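Local coordinates for protein multicopper oxidase (Pseudomonas thermotolerans, PDB 6VOW) that probably couples the one-electron oxidation of laccase-type substrates to the reduction of dioxygen to water, using its bound copper ions, at residues 69-75 and 152-158; 248-253 and 308-314. All blocks are in the same frame, centred on the assembly; numbering follows the deposited sequence. Where two conformers were deposited one is given.

Contact 1: 69-75 and 152-158; sequences VELRCRQ and PLVVEER
Glu156 OE2 is gripped by two donors of one arginine: Arg72 NE reaches it at 2.9 Å and Arg72 NH2 at 2.8 Å. The oxygen lies close to the guanidinium plane, whereas the carboxylate stands 79° to that plane. NE meets the anti lone pair of OE2, while NH2 comes in from above the carboxylate plane. Bends at chi2 and chi3 lay the Arg72 chain alongside Val154, whose CG1 sits 3.7 Å above the centre of the guanidinium. Arg72 NH1 binds Glu70 OE1 at 2.7 Å and also pairs with Glu166, while Glu70 OE2 bonds Ser168 OG. Arg74 completes the salt-bridge network differently: Glu156 OE1, 3.0 Å from its NH1, lies over the guanidinium face, so charge alone acts there, while a water joins the same two atoms.

Beneath this charged row the backbones pair as parallel strands, exemplified by Cys73 N to Val154 O at 2.8 Å. With CG anti to the backbone N (chi1 -179°) and the chain extended beyond it, Gln75 carries OE1 to Arg158 N at 3.1 Å, and its NE2 bonds Glu128 O.

Strand 71-74 forms an edge of a cupredoxin-type sheet beside strand 151-156. Leu71, Cys73 and Leu153 pack on strand 78-85 of the facing sheet, while Pro152 and Val154 lean on strand 218-225.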
loop_
_atom_site.group_PDB
_atom_site.type_symbol
_atom_site.label_atom_id
_atom_site.label_comp_id
_atom_site.label_asym_id
_atom_site.label_seq_id
_atom_site.Cartn_x
_atom_site.Cartn_y
_atom_site.Cartn_z
ATOM N N VAL A 69 7.050 -10.764 -6.898
ATOM C CA VAL A 69 6.972 -11.911 -6.032
ATOM C C VAL A 69 6.468 -11.552 -4.615
ATOM O O VAL A 69 6.702 -10.422 -4.104
ATOM C CB VAL A 69 8.373 -12.494 -5.898
ATOM C CG1 VAL A 69 9.002 -11.914 -4.646
ATOM C CG2 VAL A 69 8.314 -14.003 -5.881
ATOM N N GLU A 70 5.753 -12.495 -3.995
ATOM C CA GLU A 70 5.276 -12.276 -2.613
ATOM C C GLU A 70 6.435 -12.452 -1.578
ATOM O O GLU A 70 7.076 -13.404 -1.558
ATOM C CB GLU A 70 3.989 -13.061 -2.212
ATOM C CG GLU A 70 3.416 -12.452 -0.886
ATOM C CD GLU A 70 2.018 -12.946 -0.440
ATOM O OE1 GLU A 70 1.996 -13.610 0.600
ATOM O OE2 GLU A 70 0.943 -12.640 -1.032
ATOM N N LEU A 71 6.764 -11.438 -0.833
ATOM C CA LEU A 71 7.699 -11.645 0.279
ATOM C C LEU A 71 6.946 -12.016 1.571
ATOM O O LEU A 71 5.908 -11.348 1.946
ATOM C CB LEU A 71 8.578 -10.441 0.486
ATOM C CG LEU A 71 9.929 -10.376 -0.215
ATOM C CD1 LEU A 71 9.900 -10.596 -1.640
ATOM C CD2 LEU A 71 10.527 -9.009 -0.015
ATOM N N ARG A 72 7.399 -13.073 2.244
ATOM C CA ARG A 72 6.763 -13.388 3.582
ATOM C C ARG A 72 7.764 -13.289 4.688
ATOM O O ARG A 72 8.930 -13.715 4.490
ATOM C CB ARG A 72 6.270 -14.807 3.719
ATOM C CG ARG A 72 5.432 -15.341 2.642
ATOM C CD ARG A 72 4.052 -14.814 2.722
ATOM N NE ARG A 72 3.250 -15.460 3.736
ATOM C CZ ARG A 72 1.936 -15.668 3.630
ATOM N NH1 ARG A 72 1.198 -15.318 2.564
ATOM N NH2 ARG A 72 1.360 -16.237 4.628
ATOM N N CYS A 73 7.309 -12.718 5.811
ATOM C CA CYS A 73 8.038 -12.769 7.045
ATOM C C CYS A 73 7.067 -13.147 8.161
ATOM O O CYS A 73 5.888 -13.492 7.916
ATOM C CB CYS A 73 8.713 -11.434 7.353
ATOM S SG CYS A 73 10.155 -11.507 8.578
ATOM N N ARG A 74 7.554 -13.174 9.397
ATOM C CA ARG A 74 6.730 -13.601 10.534
ATOM C C ARG A 74 7.011 -12.555 11.490
ATOM O O ARG A 74 8.152 -12.055 11.486
ATOM C CB ARG A 74 7.222 -14.988 11.026
ATOM C CG ARG A 74 6.887 -15.417 12.449
ATOM C CD ARG A 74 5.749 -16.395 12.454
ATOM N NE ARG A 74 6.004 -17.480 11.510
ATOM C CZ ARG A 74 5.063 -18.263 10.983
ATOM N NH1 ARG A 74 3.772 -18.091 11.274
ATOM N NH2 ARG A 74 5.404 -19.223 10.133
ATOM N N GLN A 75 5.984 -12.143 12.228
ATOM C CA GLN A 75 6.096 -11.066 13.168
ATOM C C GLN A 75 7.097 -11.375 14.237
ATOM O O GLN A 75 7.022 -12.429 14.827
ATOM C CB GLN A 75 4.729 -10.857 13.813
ATOM C CG GLN A 75 4.628 -9.740 14.818
ATOM C CD GLN A 75 3.233 -9.637 15.326
ATOM O OE1 GLN A 75 2.498 -10.615 15.321
ATOM N NE2 GLN A 75 2.842 -8.454 15.750
ATOM N N PRO A 152 3.597 -7.560 -3.125
ATOM C CA PRO A 152 3.050 -7.755 -1.781
ATOM C C PRO A 152 4.100 -8.283 -0.777
ATOM O O PRO A 152 4.942 -9.135 -1.176
ATOM C CB PRO A 152 1.933 -8.825 -2.000
ATOM C CG PRO A 152 2.235 -9.488 -3.265
ATOM C CD PRO A 152 3.428 -8.760 -3.919
ATOM N N LEU A 153 4.046 -7.766 0.465
ATOM C CA LEU A 153 4.775 -8.296 1.665
ATOM C C LEU A 153 3.814 -8.689 2.766
ATOM O O LEU A 153 3.051 -7.859 3.252
ATOM C CB LEU A 153 5.710 -7.259 2.230
ATOM C CG LEU A 153 6.460 -7.515 3.517
ATOM C CD1 LEU A 153 7.206 -8.810 3.416
ATOM C CD2 LEU A 153 7.379 -6.359 3.839
ATOM N N VAL A 154 3.768 -9.975 3.103
ATOM C CA VAL A 154 2.956 -10.480 4.235
ATOM C C VAL A 154 3.843 -10.720 5.443
ATOM O O VAL A 154 4.829 -11.448 5.326
ATOM C CB VAL A 154 2.231 -11.799 3.872
ATOM C CG1 VAL A 154 1.404 -12.299 5.017
ATOM C CG2 VAL A 154 1.294 -11.594 2.685
ATOM N N VAL A 155 3.520 -10.093 6.576
ATOM C CA VAL A 155 4.089 -10.415 7.832
ATOM C C VAL A 155 3.064 -11.264 8.584
ATOM O O VAL A 155 2.018 -10.764 8.970
ATOM C CB VAL A 155 4.532 -9.149 8.591
ATOM C CG1 VAL A 155 5.196 -9.528 9.944
ATOM C CG2 VAL A 155 5.548 -8.355 7.722
ATOM N N GLU A 156 3.329 -12.590 8.665
ATOM C CA GLU A 156 2.501 -13.498 9.355
ATOM C C GLU A 156 2.372 -13.114 10.859
ATOM O O GLU A 156 3.312 -12.589 11.501
ATOM C CB GLU A 156 3.011 -14.927 9.145
ATOM C CG GLU A 156 2.803 -15.386 7.684
ATOM C CD GLU A 156 3.380 -16.754 7.332
ATOM O OE1 GLU A 156 3.658 -17.465 8.310
ATOM O OE2 GLU A 156 3.544 -17.111 6.116
ATOM N N GLU A 157 1.186 -13.305 11.417
ATOM C CA GLU A 157 1.000 -13.095 12.910
ATOM C C GLU A 157 1.952 -14.056 13.713
ATOM O O GLU A 157 2.281 -15.158 13.264
ATOM C CB GLU A 157 -0.429 -13.369 13.373
ATOM C CG GLU A 157 -1.514 -12.406 12.852
ATOM C CD GLU A 157 -1.767 -12.573 11.318
ATOM O OE1 GLU A 157 -1.746 -13.732 10.728
ATOM O OE2 GLU A 157 -1.985 -11.521 10.687
ATOM N N ARG A 158 2.384 -13.634 14.873
ATOM C CA ARG A 158 3.296 -14.472 15.661
ATOM C C ARG A 158 2.578 -15.743 16.078
ATOM O O ARG A 158 3.135 -16.840 15.957
ATOM C CB ARG A 158 3.863 -13.743 16.866
ATOM C CG ARG A 158 4.992 -14.579 17.544
ATOM C CD ARG A 158 5.924 -13.789 18.435
ATOM N NE ARG A 158 5.069 -12.729 18.934
ATOM C CZ ARG A 158 5.186 -11.432 18.701
ATOM N NH1 ARG A 158 6.223 -10.929 18.078
ATOM N NH2 ARG A 158 4.239 -10.604 19.203
HETATM O O HOH W 1 1.954 -19.138 9.678
#

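Contact 2: 248-253 and 308-314; sequences GHPIEP and PLPANPV
His249 and Asn312 are brought together by matching first torsions, each with CG beside its own backbone N and opposite the carbonyl carbon (chi1 -65° and -72°). The setting is that of a three-domain laccase built from cupredoxin-type domains: 249-255 is the edge strand of a six-stranded sheet, and 308-314 belongs to the long loop that leads on to the last domain. From Pro308 to Asn312 this loop keeps polyproline II backbone angles, an extended form that lays it along the strand without pairing as another strand.

The imidazole and the amide cross nearly at right angles, their planes 85° apart, and Asn312 CB comes to 3.7 Å from His249 ND1. Asn312 ND2 lies 2.9 Å from Gly248 O, but the angle is too poor for a hydrogen bond; its bond goes instead to Ala130 O. Beyond Asn312, Pro313 is the centre of an inverse gamma turn, closed by a weak bond from Val314 N to Asn312 O. Val314 CG2 then approaches His249 CE1 at 3.8 Å, and both side chains also touch Val396 and Phe411. With an alanine here in place of His249, the Asn312 and Val314 side chains would probably lose the ring they pack against, opening a gap between strand and loop.

Pro250 carries much of the apolar contact, its ring turned toward the loop. Its CG presses on Leu309 CB at 3.5 Å, tighter than usual for two carbons, and also comes to 3.3 Å from Pro310 O. Farther along, two proline rings meet at about a right angle, with Pro253 CD 3.8 Å from Pro308 CG.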
loop_
_atom_site.group_PDB
_atom_site.type_symbol
_atom_site.label_atom_id
_atom_site.label_comp_id
_atom_site.label_asym_id
_atom_site.label_seq_id
_atom_site.Cartn_x
_atom_site.Cartn_y
_atom_site.Cartn_z
ATOM N N GLY A 248 -2.487 -3.147 7.092
ATOM C CA GLY A 248 -1.631 -3.991 7.984
ATOM C C GLY A 248 -1.889 -3.898 9.488
ATOM O O GLY A 248 -1.020 -4.256 10.294
ATOM N N HIS A 249 -3.062 -3.405 9.900
ATOM C CA HIS A 249 -3.372 -3.281 11.324
ATOM C C HIS A 249 -4.774 -3.752 11.657
ATOM O O HIS A 249 -5.746 -3.298 11.052
ATOM C CB HIS A 249 -3.179 -1.891 11.762
ATOM C CG HIS A 249 -1.774 -1.489 11.678
ATOM N ND1 HIS A 249 -0.858 -1.737 12.672
ATOM C CD2 HIS A 249 -1.091 -0.970 10.648
ATOM C CE1 HIS A 249 0.326 -1.303 12.274
ATOM N NE2 HIS A 249 0.202 -0.838 11.044
ATOM N N PRO A 250 -4.880 -4.719 12.567
ATOM C CA PRO A 250 -6.150 -5.338 12.889
ATOM C C PRO A 250 -7.251 -4.403 13.341
ATOM O O PRO A 250 -6.958 -3.371 13.891
ATOM C CB PRO A 250 -5.764 -6.230 14.052
ATOM C CG PRO A 250 -4.383 -6.715 13.611
ATOM C CD PRO A 250 -3.755 -5.440 13.197
ATOM N N ILE A 251 -8.509 -4.724 13.089
ATOM C CA ILE A 251 -9.588 -3.876 13.647
ATOM C C ILE A 251 -10.492 -4.873 14.377
ATOM O O ILE A 251 -10.333 -6.115 14.231
ATOM C CB ILE A 251 -10.394 -3.063 12.556
ATOM C CG1 ILE A 251 -10.922 -4.011 11.463
ATOM C CG2 ILE A 251 -9.570 -1.836 11.992
ATOM C CD1 ILE A 251 -11.673 -3.333 10.327
ATOM N N GLU A 252 -11.442 -4.332 15.141
ATOM C CA GLU A 252 -12.630 -5.091 15.504
ATOM C C GLU A 252 -13.300 -5.485 14.186
ATOM O O GLU A 252 -13.677 -4.617 13.378
ATOM C CB GLU A 252 -13.603 -4.298 16.386
ATOM C CG GLU A 252 -14.855 -5.072 16.820
ATOM C CD GLU A 252 -14.514 -6.310 17.653
ATOM O OE1 GLU A 252 -13.541 -6.304 18.461
ATOM O OE2 GLU A 252 -15.216 -7.323 17.471
ATOM N N PRO A 253 -13.424 -6.801 13.934
ATOM C CA PRO A 253 -14.050 -7.182 12.697
ATOM C C PRO A 253 -15.446 -6.593 12.519
ATOM O O PRO A 253 -16.177 -6.530 13.481
ATOM C CB PRO A 253 -14.071 -8.712 12.745
ATOM C CG PRO A 253 -13.072 -9.059 13.732
ATOM C CD PRO A 253 -12.964 -7.960 14.701
ATOM N N PRO A 308 -10.787 -11.577 16.554
ATOM C CA PRO A 308 -10.051 -10.388 16.125
ATOM C C PRO A 308 -8.579 -10.676 16.071
ATOM O O PRO A 308 -8.058 -11.292 16.983
ATOM C CB PRO A 308 -10.345 -9.356 17.218
ATOM C CG PRO A 308 -11.696 -9.772 17.782
ATOM C CD PRO A 308 -11.958 -11.226 17.391
ATOM N N LEU A 309 -7.905 -10.268 15.009
ATOM C CA LEU A 309 -6.449 -10.301 15.002
ATOM C C LEU A 309 -5.918 -9.458 16.169
ATOM O O LEU A 309 -6.464 -8.371 16.479
ATOM C CB LEU A 309 -5.909 -9.855 13.646
ATOM C CG LEU A 309 -6.348 -10.789 12.491
ATOM C CD1 LEU A 309 -6.184 -10.082 11.131
ATOM C CD2 LEU A 309 -5.554 -12.076 12.490
ATOM N N PRO A 310 -4.906 -9.965 16.877
ATOM C CA PRO A 310 -4.283 -9.161 17.928
ATOM C C PRO A 310 -3.631 -7.885 17.394
ATOM O O PRO A 310 -2.972 -7.869 16.344
ATOM C CB PRO A 310 -3.219 -10.062 18.474
ATOM C CG PRO A 310 -3.107 -11.256 17.529
ATOM C CD PRO A 310 -4.273 -11.306 16.681
ATOM N N ALA A 311 -3.804 -6.808 18.140
ATOM C CA ALA A 311 -3.229 -5.531 17.766
ATOM C C ALA A 311 -1.727 -5.686 17.578
ATOM O O ALA A 311 -1.051 -6.328 18.327
ATOM C CB ALA A 311 -3.538 -4.479 18.817
ATOM N N ASN A 312 -1.213 -5.125 16.514
ATOM C CA ASN A 312 0.234 -4.847 16.426
ATOM C C ASN A 312 0.757 -3.916 17.554
ATOM O O ASN A 312 -0.018 -3.121 18.080
ATOM C CB ASN A 312 0.455 -4.315 15.042
ATOM C CG ASN A 312 0.325 -5.414 14.065
ATOM O OD1 ASN A 312 0.754 -6.515 14.365
ATOM N ND2 ASN A 312 -0.316 -5.181 12.941
ATOM N N PRO A 313 2.037 -4.046 17.943
ATOM C CA PRO A 313 2.635 -3.263 19.008
ATOM C C PRO A 313 2.989 -1.821 18.592
ATOM O O PRO A 313 4.165 -1.457 18.511
ATOM C CB PRO A 313 3.934 -4.050 19.331
ATOM C CG PRO A 313 4.321 -4.607 18.005
ATOM C CD PRO A 313 3.008 -5.064 17.427
ATOM N N VAL A 314 1.964 -1.014 18.377
ATOM C CA VAL A 314 2.107 0.358 17.937
ATOM C C VAL A 314 1.883 1.241 19.148
ATOM O O VAL A 314 1.120 0.948 20.024
ATOM C CB VAL A 314 1.051 0.674 16.893
ATOM C CG1 VAL A 314 1.394 1.954 16.174
ATOM C CG2 VAL A 314 0.900 -0.446 15.908
#

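In the fold
The two contacts illustrate how one fold uses an edge strand in two ways. In contact 1 the edge strand is held within its own sheet by regular parallel pairing, with a buried apolar face and a more exposed salt-bridged one. Contact 2 gives its edge strand a proline-rich loop as neighbour, held mainly by van der Waals packing, and it shares no strand with contact 1. Each is partly buried, contact 2 having the larger share of exposed residues. Their centres are 15 Å apart, yet they touch: Gln75 NE2 packs 3.2 Å from Asn312 OD1, and Glu157 CD lies 4.0 Å from Leu309 CD2, joining the sheet end to the loop.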